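Local coordinates for guanylate kinase (Stenotrophomonas maltophilia, PDB 6WCT) that catalyses the ATP-dependent phosphorylation of GMP to GDP and probably serves in the recycling of GMP, at the interface of chains A and B. Residues are numbered along the deposited sequence; one frame, centred on the assembly and turned at random. Chains: chain A/B, Guanylate kinase.

The interface of chains A and B. Residues chain A 176-177, 179, 182; chain B 206-207, 210.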
ATOM      1  N   PHE A 176      -2.270   0.242  18.036  1.00 31.16           N
ATOM      2  CA  PHE A 176      -1.931  -0.194  16.684  1.00 33.53           C
ATOM      3  C   PHE A 176      -3.020   0.165  15.689  1.00 33.17           C
ATOM      4  O   PHE A 176      -2.740   0.347  14.501  1.00 32.69           O
ATOM      5  CB  PHE A 176      -1.700  -1.716  16.651  1.00 25.59           C
ATOM      6  CG  PHE A 176      -2.977  -2.502  16.531  1.00 26.13           C
ATOM      7  CD1 PHE A 176      -3.754  -2.744  17.652  1.00 27.73           C
ATOM      8  CD2 PHE A 176      -3.436  -2.937  15.294  1.00 27.88           C
ATOM      9  CE1 PHE A 176      -4.956  -3.422  17.564  1.00 28.19           C
ATOM     10  CE2 PHE A 176      -4.643  -3.607  15.191  1.00 26.70           C
ATOM     11  CZ  PHE A 176      -5.405  -3.855  16.323  1.00 32.56           C
ATOM     12  N   ASN A 177      -4.269   0.212  16.134  1.00 34.43           N
ATOM     13  CA  ASN A 177      -5.371   0.444  15.211  1.00 39.11           C
ATOM     14  C   ASN A 177      -5.328   1.818  14.561  1.00 30.63           C
ATOM     15  O   ASN A 177      -6.064   2.043  13.600  1.00 29.93           O
ATOM     16  CB  ASN A 177      -6.715   0.262  15.917  1.00 27.57           C
ATOM     17  CG  ASN A 177      -7.831   0.020  14.962  1.00 27.85           C
ATOM     18  OD1 ASN A 177      -7.826  -0.952  14.223  1.00 35.28           O
ATOM     19  ND2 ASN A 177      -8.807   0.929  14.949  1.00 41.48           N
ATOM     20  N   PHE A 179      -3.005   2.996  12.761  1.00 25.27           N
ATOM     21  CA  PHE A 179      -2.042   2.955  11.675  1.00 31.54           C
ATOM     22  C   PHE A 179      -2.640   2.337  10.411  1.00 31.47           C
ATOM     23  O   PHE A 179      -3.573   1.529  10.471  1.00 28.42           O
ATOM     24  CB  PHE A 179      -0.786   2.204  12.140  1.00 27.14           C
ATOM     25  CG  PHE A 179      -0.001   2.969  13.187  1.00 29.31           C
ATOM     26  CD1 PHE A 179      -0.447   3.034  14.503  1.00 28.58           C
ATOM     27  CD2 PHE A 179       1.138   3.670  12.848  1.00 27.24           C
ATOM     28  CE1 PHE A 179       0.248   3.759  15.463  1.00 26.74           C
ATOM     29  CE2 PHE A 179       1.852   4.405  13.811  1.00 26.32           C
ATOM     30  CZ  PHE A 179       1.400   4.452  15.112  1.00 31.35           C
ATOM     31  N   VAL A 182      -0.139  -2.885   8.977  1.00 31.70           N
ATOM     32  CA  VAL A 182       0.379  -3.662  10.085  1.00 27.00           C
ATOM     33  C   VAL A 182       1.272  -4.732   9.488  1.00 28.28           C
ATOM     34  O   VAL A 182       0.862  -5.417   8.549  1.00 30.13           O
ATOM     35  CB  VAL A 182      -0.756  -4.270  10.931  1.00 28.05           C
ATOM     36  CG1 VAL A 182      -0.201  -5.191  11.997  1.00 24.64           C
ATOM     37  CG2 VAL A 182      -1.591  -3.128  11.584  1.00 23.39           C
TER
ATOM     38  N   ARG B 206      -4.582  -2.485   7.576  1.00 33.40           N
ATOM     39  CA  ARG B 206      -4.925  -2.769   8.965  1.00 33.75           C
ATOM     40  C   ARG B 206      -6.105  -3.727   9.100  1.00 32.25           C
ATOM     41  O   ARG B 206      -6.033  -4.718   9.834  1.00 39.23           O
ATOM     42  CB  ARG B 206      -5.240  -1.460   9.679  1.00 38.33           C
ATOM     43  CG  ARG B 206      -5.799  -1.681  11.051  1.00 38.44           C
ATOM     44  CD  ARG B 206      -6.370  -0.389  11.610  1.00 40.77           C
ATOM     45  NE  ARG B 206      -7.462   0.133  10.800  1.00 37.92           N
ATOM     46  CZ  ARG B 206      -7.355   1.216  10.039  1.00 39.50           C
ATOM     47  NH1 ARG B 206      -6.210   1.870  10.008  1.00 33.38           N
ATOM     48  NH2 ARG B 206      -8.378   1.650   9.323  1.00 41.24           N
ATOM     49  N   GLU B 207      -7.202  -3.452   8.404  1.00 29.91           N
ATOM     50  CA  GLU B 207      -8.411  -4.221   8.671  1.00 35.00           C
ATOM     51  C   GLU B 207      -8.247  -5.668   8.241  1.00 37.08           C
ATOM     52  O   GLU B 207      -8.800  -6.564   8.888  1.00 39.84           O
ATOM     53  CB  GLU B 207      -9.639  -3.588   7.996  1.00 39.92           C
ATOM     54  CG  GLU B 207     -10.067  -2.199   8.577  1.00 40.24           C
ATOM     55  CD  GLU B 207     -10.356  -2.168  10.121  1.00 53.44           C
ATOM     56  OE1 GLU B 207     -10.791  -3.190  10.726  1.00 48.43           O
ATOM     57  OE2 GLU B 207     -10.159  -1.087  10.732  1.00 51.29           O
ATOM     58  N   LYS B 210      -6.052  -7.272  11.034  1.00 32.07           N
ATOM     59  CA  LYS B 210      -6.780  -7.489  12.282  1.00 34.29           C
ATOM     60  C   LYS B 210      -7.516  -8.824  12.278  1.00 40.74           C
ATOM     61  O   LYS B 210      -7.687  -9.448  13.331  1.00 43.27           O
ATOM     62  CB  LYS B 210      -7.767  -6.353  12.521  1.00 38.18           C
ATOM     63  CG  LYS B 210      -7.111  -5.086  13.037  1.00 37.68           C
ATOM     64  CD  LYS B 210      -8.072  -3.911  12.938  1.00 40.87           C
ATOM     65  CE  LYS B 210      -9.145  -3.959  14.005  1.00 40.65           C
ATOM     66  NZ  LYS B 210     -10.063  -2.761  13.827  1.00 41.21           N
TER
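The short helix 206-212, near the C terminus of chain B, docks on the 3-10 turn 176-178 of chain A and on the loop that follows it. The patch recurs with the chains exchanged in this two-fold assembly; the structure alone does not show whether this pairing is the one in solution. B:Arg206 and B:Lys210, one helical turn apart, both reach the amide end of A:Asn177, and B:Arg206 goes on to the carbonyl of A:Phe179. B:Arg206 NH1, a guanidinium nitrogen, donates to the backbone carbonyl A:Phe179 O at 2.7 Å. This oxygen lies close to the guanidinium plane, but the nitrogen stands 48° out of the carbonyl plane, and the bond is bent. A bend at chi3 (61°) turns the guanidinium towards that loop. B:Lys210 NZ, the ammonium group, gives a hydrogen bond to the side-chain amide oxygen A:Asn177 OD1 at 2.9 Å, also from above the carbonyl plane. The amide of A:Asn177 is extended towards the partner helix, its CG anti to the backbone N (chi1 -160°). Its carbon CG packs on B:Arg206 CD at 3.7 Å. The aliphatic part of B:Lys210 lies at the edge of the A:Phe176 ring, with CG in the ring plane and 3.6 Å from CE2. Within chain B, B:Glu207 holds both basic groups by salt bridges: OE2 takes the B:Arg206 NE hydrogen at 3.0 Å in a nearly straight bond, and OE1 receives one from B:Lys210 NZ at 3.2 Å. The carboxylate thus braces both side chains and may offset their charge. A:Val182 CG2 lies at the margin, 4.3 Å from B:Arg206 CA. The patch lies where the C-terminal helices of chain B cross to chain A, next to its strand 181-184.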